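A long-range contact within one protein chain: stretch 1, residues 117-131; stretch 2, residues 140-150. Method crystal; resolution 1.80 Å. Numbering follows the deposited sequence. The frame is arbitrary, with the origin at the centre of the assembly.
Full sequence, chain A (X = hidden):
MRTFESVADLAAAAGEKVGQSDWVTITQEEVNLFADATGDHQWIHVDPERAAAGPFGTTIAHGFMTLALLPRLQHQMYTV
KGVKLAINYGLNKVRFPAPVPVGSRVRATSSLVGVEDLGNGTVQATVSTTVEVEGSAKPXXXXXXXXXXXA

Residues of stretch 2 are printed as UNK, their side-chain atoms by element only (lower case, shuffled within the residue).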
ATOM      1  N   ASP A 117     -19.490   8.684  11.336  1.00 15.15           N
ATOM      2  CA  ASP A 117     -19.232  10.045  11.768  1.00 16.49           C
ATOM      3  C   ASP A 117     -18.365   9.967  13.027  1.00 17.45           C
ATOM      4  O   ASP A 117     -18.692   9.257  13.986  1.00 16.02           O
ATOM      5  CB  ASP A 117     -20.575  10.753  11.992  1.00 17.17           C
ATOM      6  CG  ASP A 117     -20.452  12.167  12.529  1.00 19.00           C
ATOM      7  OD1 ASP A 117     -19.334  12.702  12.680  1.00 17.74           O
ATOM      8  OD2 ASP A 117     -21.524  12.750  12.822  1.00 19.36           O
ATOM      9  N   LEU A 118     -17.234  10.667  12.995  1.00 18.66           N
ATOM     10  CA  LEU A 118     -16.268  10.607  14.090  1.00 21.85           C
ATOM     11  C   LEU A 118     -16.387  11.817  15.000  1.00 23.93           C
ATOM     12  O   LEU A 118     -15.782  11.838  16.078  1.00 25.16           O
ATOM     13  CB  LEU A 118     -14.835  10.495  13.559  1.00 20.70           C
ATOM     14  CG  LEU A 118     -14.496   9.210  12.794  1.00 22.57           C
ATOM     15  CD1 LEU A 118     -13.001   9.184  12.524  1.00 21.65           C
ATOM     16  CD2 LEU A 118     -14.916   7.970  13.560  1.00 21.35           C
ATOM     17  N   GLY A 119     -17.184  12.782  14.558  1.00 25.92           N
ATOM     18  CA  GLY A 119     -17.301  14.088  15.194  1.00 29.58           C
ATOM     19  C   GLY A 119     -16.542  15.147  14.393  1.00 31.38           C
ATOM     20  O   GLY A 119     -15.528  14.843  13.761  1.00 31.71           O
ATOM     21  N   ASN A 120     -17.010  16.462  14.469  1.00 33.25           N
ATOM     22  CA  ASN A 120     -16.266  17.680  14.061  1.00 34.21           C
ATOM     23  C   ASN A 120     -16.312  18.019  12.567  1.00 33.63           C
ATOM     24  O   ASN A 120     -15.450  18.756  12.070  1.00 34.50           O
ATOM     25  CB  ASN A 120     -14.787  17.658  14.517  1.00 34.95           C
ATOM     26  CG  ASN A 120     -14.545  16.851  15.798  1.00 36.51           C
ATOM     27  OD1 ASN A 120     -13.405  16.475  16.089  1.00 39.21           O
ATOM     28  ND2 ASN A 120     -15.600  16.592  16.566  1.00 39.84           N
ATOM     29  N   GLY A 121     -17.281  17.252  11.716  1.00 32.39           N
ATOM     30  CA  GLY A 121     -17.240  17.256  10.254  1.00 30.65           C
ATOM     31  C   GLY A 121     -16.305  16.198   9.683  1.00 29.34           C
ATOM     32  O   GLY A 121     -16.231  16.034   8.446  1.00 28.97           O
ATOM     33  N   THR A 122     -15.599  15.491  10.576  1.00 27.80           N
ATOM     34  CA  THR A 122     -14.722  14.362  10.222  1.00 25.73           C
ATOM     35  C   THR A 122     -15.491  13.034  10.166  1.00 23.40           C
ATOM     36  O   THR A 122     -16.068  12.576  11.168  1.00 22.25           O
ATOM     37  CB  THR A 122     -13.562  14.232  11.231  1.00 26.72           C
ATOM     38  OG1 THR A 122     -12.670  15.353  11.075  1.00 27.70           O
ATOM     39  CG2 THR A 122     -12.786  12.920  11.046  1.00 26.88           C
ATOM     40  N   VAL A 123     -15.500  12.434   8.985  1.00 20.47           N
ATOM     41  CA  VAL A 123     -16.181  11.151   8.795  1.00 18.40           C
ATOM     42  C   VAL A 123     -15.217  10.136   8.173  1.00 15.86           C
ATOM     43  O   VAL A 123     -14.245  10.514   7.540  1.00 16.13           O
ATOM     44  CB  VAL A 123     -17.475  11.269   7.967  1.00 18.46           C
ATOM     45  CG1 VAL A 123     -18.388  12.386   8.522  1.00 19.17           C
ATOM     46  CG2 VAL A 123     -17.179  11.493   6.499  1.00 19.61           C
ATOM     47  N   GLN A 124     -15.491   8.860   8.398  1.00 13.10           N
ATOM     48  CA  GLN A 124     -14.640   7.792   7.913  1.00 12.16           C
ATOM     49  C   GLN A 124     -15.468   6.919   6.994  1.00 11.21           C
ATOM     50  O   GLN A 124     -16.463   6.359   7.435  1.00 11.51           O
ATOM     51  CB  GLN A 124     -14.221   6.971   9.122  1.00 12.41           C
ATOM     52  CG  GLN A 124     -13.120   6.019   8.902  1.00 13.46           C
ATOM     53  CD  GLN A 124     -12.278   5.929  10.157  1.00 15.79           C
ATOM     54  OE1 GLN A 124     -11.394   6.766  10.388  1.00 19.41           O
ATOM     55  NE2 GLN A 124     -12.556   4.938  10.982  1.00 14.98           N
ATOM     56  N   ALA A 125     -15.038   6.803   5.743  1.00 10.49           N
ATOM     57  CA  ALA A 125     -15.752   6.014   4.740  1.00  8.80           C
ATOM     58  C   ALA A 125     -15.019   4.693   4.502  1.00  8.35           C
ATOM     59  O   ALA A 125     -13.812   4.694   4.274  1.00  8.92           O
ATOM     60  CB  ALA A 125     -15.845   6.780   3.467  1.00  8.94           C
ATOM     61  N   THR A 126     -15.751   3.591   4.543  1.00  7.80           N
ATOM     62  CA  THR A 126     -15.203   2.297   4.186  1.00  6.62           C
ATOM     63  C   THR A 126     -15.636   2.022   2.742  1.00  7.01           C
ATOM     64  O   THR A 126     -16.820   2.078   2.418  1.00  7.25           O
ATOM     65  CB  THR A 126     -15.665   1.230   5.162  1.00  6.92           C
ATOM     66  OG1 THR A 126     -15.233   1.598   6.482  1.00  6.51           O
ATOM     67  CG2 THR A 126     -15.112  -0.169   4.801  1.00  5.99           C
ATOM     68  N   VAL A 127     -14.656   1.723   1.892  1.00  8.02           N
ATOM     69  CA  VAL A 127     -14.859   1.654   0.442  1.00  7.45           C
ATOM     70  C   VAL A 127     -14.385   0.284  -0.060  1.00  8.45           C
ATOM     71  O   VAL A 127     -13.327  -0.187   0.353  1.00  8.20           O
ATOM     72  CB  VAL A 127     -14.083   2.778  -0.280  1.00  8.21           C
ATOM     73  CG1 VAL A 127     -14.289   2.685  -1.808  1.00  8.09           C
ATOM     74  CG2 VAL A 127     -14.508   4.198   0.218  1.00  8.32           C
ATOM     75  N   SER A 128     -15.169  -0.335  -0.948  1.00  8.45           N
ATOM     76  CA  SER A 128     -14.753  -1.554  -1.647  1.00 10.93           C
ATOM     77  C   SER A 128     -14.312  -1.196  -3.056  1.00 10.44           C
ATOM     78  O   SER A 128     -15.012  -0.458  -3.737  1.00 11.28           O
ATOM     79  CB  SER A 128     -15.913  -2.537  -1.730  1.00 11.99           C
ATOM     80  OG  SER A 128     -17.036  -1.928  -2.352  1.00 20.45           O
ATOM     81  N   THR A 129     -13.159  -1.708  -3.499  1.00 10.23           N
ATOM     82  CA  THR A 129     -12.669  -1.395  -4.839  1.00  9.41           C
ATOM     83  C   THR A 129     -12.211  -2.686  -5.502  1.00  9.99           C
ATOM     84  O   THR A 129     -11.631  -3.566  -4.852  1.00  9.66           O
ATOM     85  CB  THR A 129     -11.506  -0.349  -4.838  1.00  9.74           C
ATOM     86  OG1 THR A 129     -11.911   0.863  -4.160  1.00  9.78           O
ATOM     87  CG2 THR A 129     -11.091   0.032  -6.245  1.00  9.51           C
ATOM     88  N   THR A 130     -12.497  -2.794  -6.795  1.00  9.67           N
ATOM     89  CA  THR A 130     -11.920  -3.816  -7.606  1.00 11.42           C
ATOM     90  C   THR A 130     -11.159  -3.102  -8.679  1.00 11.88           C
ATOM     91  O   THR A 130     -11.704  -2.217  -9.326  1.00 12.22           O
ATOM     92  CB  THR A 130     -13.011  -4.748  -8.182  1.00 12.51           C
ATOM     93  OG1 THR A 130     -13.507  -5.548  -7.106  1.00 13.66           O
ATOM     94  CG2 THR A 130     -12.421  -5.676  -9.254  1.00 14.94           C
ATOM     95  N   VAL A 131      -9.883  -3.460  -8.841  1.00 11.99           N
ATOM     96  CA  VAL A 131      -9.071  -2.926  -9.919  1.00 12.32           C
ATOM     97  C   VAL A 131      -8.929  -4.038 -10.963  1.00 13.23           C
ATOM     98  O   VAL A 131      -8.373  -5.106 -10.671  1.00 13.00           O
ATOM     99  CB  VAL A 131      -7.657  -2.468  -9.430  1.00 11.89           C
ATOM    100  CG1 VAL A 131      -6.885  -1.791 -10.558  1.00 11.76           C
ATOM    101  CG2 VAL A 131      -7.767  -1.496  -8.262  1.00 10.78           C
ATOM    102  N   UNK A 140      -6.698  -7.166 -10.737  1.00 10.49           N
ATOM    103  CA  UNK A 140      -5.359  -6.861 -10.270  1.00  9.45           C
ATOM    104  C   UNK A 140      -5.380  -6.665  -8.765  1.00  9.63           C
ATOM    105  O   UNK A 140      -4.408  -6.975  -8.082  1.00  8.93           O
ATOM    106  c   UNK A 140      -4.826  -5.631 -10.948  1.00 10.26           C
ATOM    107  N   UNK A 141      -6.504  -6.174  -8.246  1.00  8.70           N
ATOM    108  CA  UNK A 141      -6.555  -5.849  -6.827  1.00  8.10           C
ATOM    109  C   UNK A 141      -8.008  -5.808  -6.390  1.00  8.11           C
ATOM    110  O   UNK A 141      -8.849  -5.253  -7.096  1.00  9.47           O
ATOM    111  c   UNK A 141      -5.898  -4.491  -6.606  1.00  8.13           C
ATOM    112  s   UNK A 141      -5.853  -3.987  -4.854  1.00  9.03           S
ATOM    113  N   UNK A 142      -8.293  -6.413  -5.237  1.00  8.54           N
ATOM    114  CA  UNK A 142      -9.592  -6.310  -4.579  1.00  8.47           C
ATOM    115  C   UNK A 142      -9.268  -5.814  -3.169  1.00  7.89           C
ATOM    116  O   UNK A 142      -8.553  -6.480  -2.426  1.00  7.44           O
ATOM    117  c   UNK A 142     -10.488  -8.320  -5.880  1.00 11.16           C
ATOM    118  c   UNK A 142     -10.359  -7.642  -4.498  1.00  9.81           C
ATOM    119  c   UNK A 142     -11.756  -7.428  -3.873  1.00  9.19           C
ATOM    120  N   UNK A 143      -9.812  -4.656  -2.801  1.00  7.29           N
ATOM    121  CA  UNK A 143      -9.435  -4.008  -1.535  1.00  7.03           C
ATOM    122  C   UNK A 143     -10.649  -3.457  -0.833  1.00  6.81           C
ATOM    123  O   UNK A 143     -11.551  -2.949  -1.475  1.00  8.20           O
ATOM    124  c   UNK A 143      -8.458  -2.866  -1.790  1.00  6.81           C
ATOM    125  N   UNK A 144     -10.661  -3.565   0.482  1.00  5.64           N
ATOM    126  CA  UNK A 144     -11.585  -2.757   1.263  1.00  6.63           C
ATOM    127  C   UNK A 144     -10.740  -1.783   2.093  1.00  5.55           C
ATOM    128  O   UNK A 144      -9.896  -2.216   2.885  1.00  5.72           O
ATOM    129  o   UNK A 144     -15.109  -4.563   3.075  1.00 17.29           O
ATOM    130  o   UNK A 144     -14.327  -3.774   4.949  1.00 12.52           O
ATOM    131  c   UNK A 144     -14.386  -3.775   3.712  1.00 13.09           C
ATOM    132  c   UNK A 144     -12.430  -3.645   2.162  1.00  6.53           C
ATOM    133  c   UNK A 144     -13.498  -2.852   2.927  1.00  7.85           C
ATOM    134  N   UNK A 145     -10.961  -0.482   1.878  1.00  6.51           N
ATOM    135  CA  UNK A 145     -10.089   0.577   2.418  1.00  5.38           C
ATOM    136  C   UNK A 145     -10.919   1.540   3.269  1.00  5.94           C
ATOM    137  O   UNK A 145     -12.147   1.540   3.195  1.00  5.55           O
ATOM    138  o   UNK A 145     -10.316   2.015   0.446  1.00  6.99           O
ATOM    139  c   UNK A 145      -9.387   1.348   1.302  1.00  5.70           C
ATOM    140  N   UNK A 146     -10.232   2.334   4.082  1.00  6.54           N
ATOM    141  CA  UNK A 146     -10.898   3.267   4.976  1.00  6.76           C
ATOM    142  C   UNK A 146     -10.246   4.623   4.761  1.00  8.22           C
ATOM    143  O   UNK A 146      -9.015   4.776   4.871  1.00  7.98           O
ATOM    144  c   UNK A 146     -11.651   3.767   7.322  1.00  5.93           C
ATOM    145  c   UNK A 146     -10.973   0.669   7.889  1.00  8.42           C
ATOM    146  c   UNK A 146     -10.825   2.827   6.453  1.00  7.26           C
ATOM    147  c   UNK A 146     -11.327   1.371   6.581  1.00  7.00           C
ATOM    148  N   UNK A 147     -11.090   5.594   4.445  1.00  8.23           N
ATOM    149  CA  UNK A 147     -10.653   6.952   4.176  1.00  9.55           C
ATOM    150  C   UNK A 147     -11.323   7.861   5.185  1.00 10.64           C
ATOM    151  O   UNK A 147     -12.554   7.844   5.295  1.00 10.35           O
ATOM    152  c   UNK A 147     -11.066   7.392   2.753  1.00  9.89           C
ATOM    153  c   UNK A 147     -10.484   6.418   1.680  1.00 10.83           C
ATOM    154  c   UNK A 147     -10.632   8.827   2.475  1.00 11.57           C
ATOM    155  N   UNK A 148     -10.521   8.671   5.868  1.00 10.57           N
ATOM    156  CA  UNK A 148     -11.020   9.658   6.831  1.00 12.07           C
ATOM    157  C   UNK A 148     -10.999  11.042   6.185  1.00 12.64           C
ATOM    158  O   UNK A 148      -9.947  11.500   5.755  1.00 12.27           O
ATOM    159  c   UNK A 148     -10.536  10.696   9.108  1.00 14.55           C
ATOM    160  n   UNK A 148      -9.981   9.142  11.005  1.00 20.50           N
ATOM    161  c   UNK A 148     -10.190   9.620   8.113  1.00 12.86           C
ATOM    162  c   UNK A 148      -9.635   8.779  12.240  1.00 22.92           C
ATOM    163  c   UNK A 148      -9.843  10.502  10.469  1.00 15.37           C
ATOM    164  n   UNK A 148      -9.109   9.669  13.081  1.00 24.82           N
ATOM    165  n   UNK A 148      -9.805   7.523  12.631  1.00 23.43           N
ATOM    166  N   UNK A 149     -12.177  11.665   6.090  1.00 12.99           N
ATOM    167  CA  UNK A 149     -12.342  13.014   5.550  1.00 14.82           C
ATOM    168  C   UNK A 149     -12.387  13.990   6.720  1.00 16.19           C
ATOM    169  O   UNK A 149     -13.270  13.894   7.559  1.00 16.31           O
ATOM    170  c   UNK A 149     -14.297  10.208   2.341  1.00 14.69           C
ATOM    171  c   UNK A 149     -12.951  11.845   1.228  1.00 16.36           C
ATOM    172  c   UNK A 149     -12.958  12.627   2.362  1.00 15.48           C
ATOM    173  c   UNK A 149     -13.631  12.228   3.510  1.00 14.70           C
ATOM    174  c   UNK A 149     -13.630  13.094   4.735  1.00 14.96           C
ATOM    175  o   UNK A 149     -13.596   9.872   0.083  1.00 16.67           O
ATOM    176  c   UNK A 149     -13.617  10.645   1.225  1.00 15.86           C
ATOM    177  c   UNK A 149     -14.306  10.998   3.485  1.00 16.78           C
ATOM    178  N   UNK A 150     -11.418  14.910   6.757  1.00 17.12           N
ATOM    179  CA  UNK A 150     -11.139  15.772   7.923  1.00 18.95           C
ATOM    180  C   UNK A 150     -11.403  17.246   7.597  1.00 19.69           C
ATOM    181  O   UNK A 150     -11.145  17.706   6.476  1.00 20.92           O
ATOM    182  c   UNK A 150      -9.667  15.618   8.396  1.00 18.32           C
ATOM    183  c   UNK A 150      -9.404  14.223   8.938  1.00 19.47           C
ATOM    184  c   UNK A 150      -9.294  16.680   9.445  1.00 20.14           C
TER
HETATM  185  O   HOH W   1     -11.266   0.316  -1.608  1.00  8.33           O

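Position 140 carries one side-chain carbon, its CB, 4.4 Å from Val131 CG1, and nothing beyond it, which identifies alanine. Ala140 N donates to Val131 O at 2.7 Å.

Position 141 has one carbon followed by a sulfur, and its CB lies 3.9 Å from Val131 CB. A chain ending directly in sulfur after CB is cysteine. Cys141 pairs with Val131: Val131 N donates to Cys141 O at 2.7 Å with a nearly linear angle of 178°, and Cys141 N returns a bond to Val131 O at 3.2 Å.

At position 142 a first carbon carries two more, one of them 4.1 Å from Thr130 OG1, across a non-hydrogen-bonded pair. The fork is that of valine, and Val142 is exposed.

Position 143 again shows a lone carbon; its backbone O accepts from Thr129 N at 2.9 Å, and its N donates to Thr129 O at 3.0 Å. This is alanine, Ala143.

Position 144 has three carbons in a row, the third bearing two oxygens; the second carbon lies 3.6 Å from Thr126 CG2. The carboxylate makes it glutamate, since a glutamine would end in one oxygen and one nitrogen. Chi1 and chi2 of Glu144 are both t, so the chain is extended as far as its third carbon.

Position 145 has one carbon and one oxygen, the oxygen 3.9 Å from Val127 CB: serine. Ser145 N donates to Val127 O, and Val127 N to Ser145 O, both at 2.8 Å. With chi1 p, Ser145 OG is 2.8 Å from water 1, which also lies 2.7 Å from Thr129 OG1 and donates to Val127 O at 2.9 Å, tying the side chains to the backbone.

Position 146 holds four carbons, forked at the first, with one arm two carbons long; the one-carbon arm packs tightly, 3.1 Å from Gln124 CG. This is isoleucine, Ile146; leucine would fork at the second.

Position 147 repeats the three-carbon fork; its O accepts from Ala125 N at 2.7 Å, and its N donates to Ala125 O at 2.9 Å. It is valine, Val147.

Position 148 runs through three carbons to a nitrogen, 3.4 Å from Leu118 CD1, then a carbon with two more nitrogens, the guanidinium of arginine. Arg148 NE and NH2 donate to Gln124 OE1 at 2.8 and 2.9 Å. This acceptor sits at the edge of the group, near its plane, while Leu118 CD1 covers one face.

Position 149 has one carbon, a six-carbon ring and an oxygen on that ring; a ring carbon meets Ala125 CB at 3.9 Å, at the ring edge. This is tyrosine, Tyr149.

Position 150 is a third three-carbon fork, its CA 3.5 Å from Thr122 OG1: valine. Val150 points away overall.

The contact is an antiparallel ladder, its strand directions 161° apart. Hydrogen-bonded pairs from Val123–Tyr149 to Val131–Cys141 alternate with non-hydrogen-bonded ones, where CA-H...O contacts such as Glu144 CA to Val127 O (3.2 Å) fill in. Alternation sends Gln124, Thr126, Ile146 and Arg148 to one face, and Ala125, Val127, Ser145 and Tyr149 to the other. Together the stretches bury 993 Å².

Stretch 2, residues 140-150: ACVAESIVRYV
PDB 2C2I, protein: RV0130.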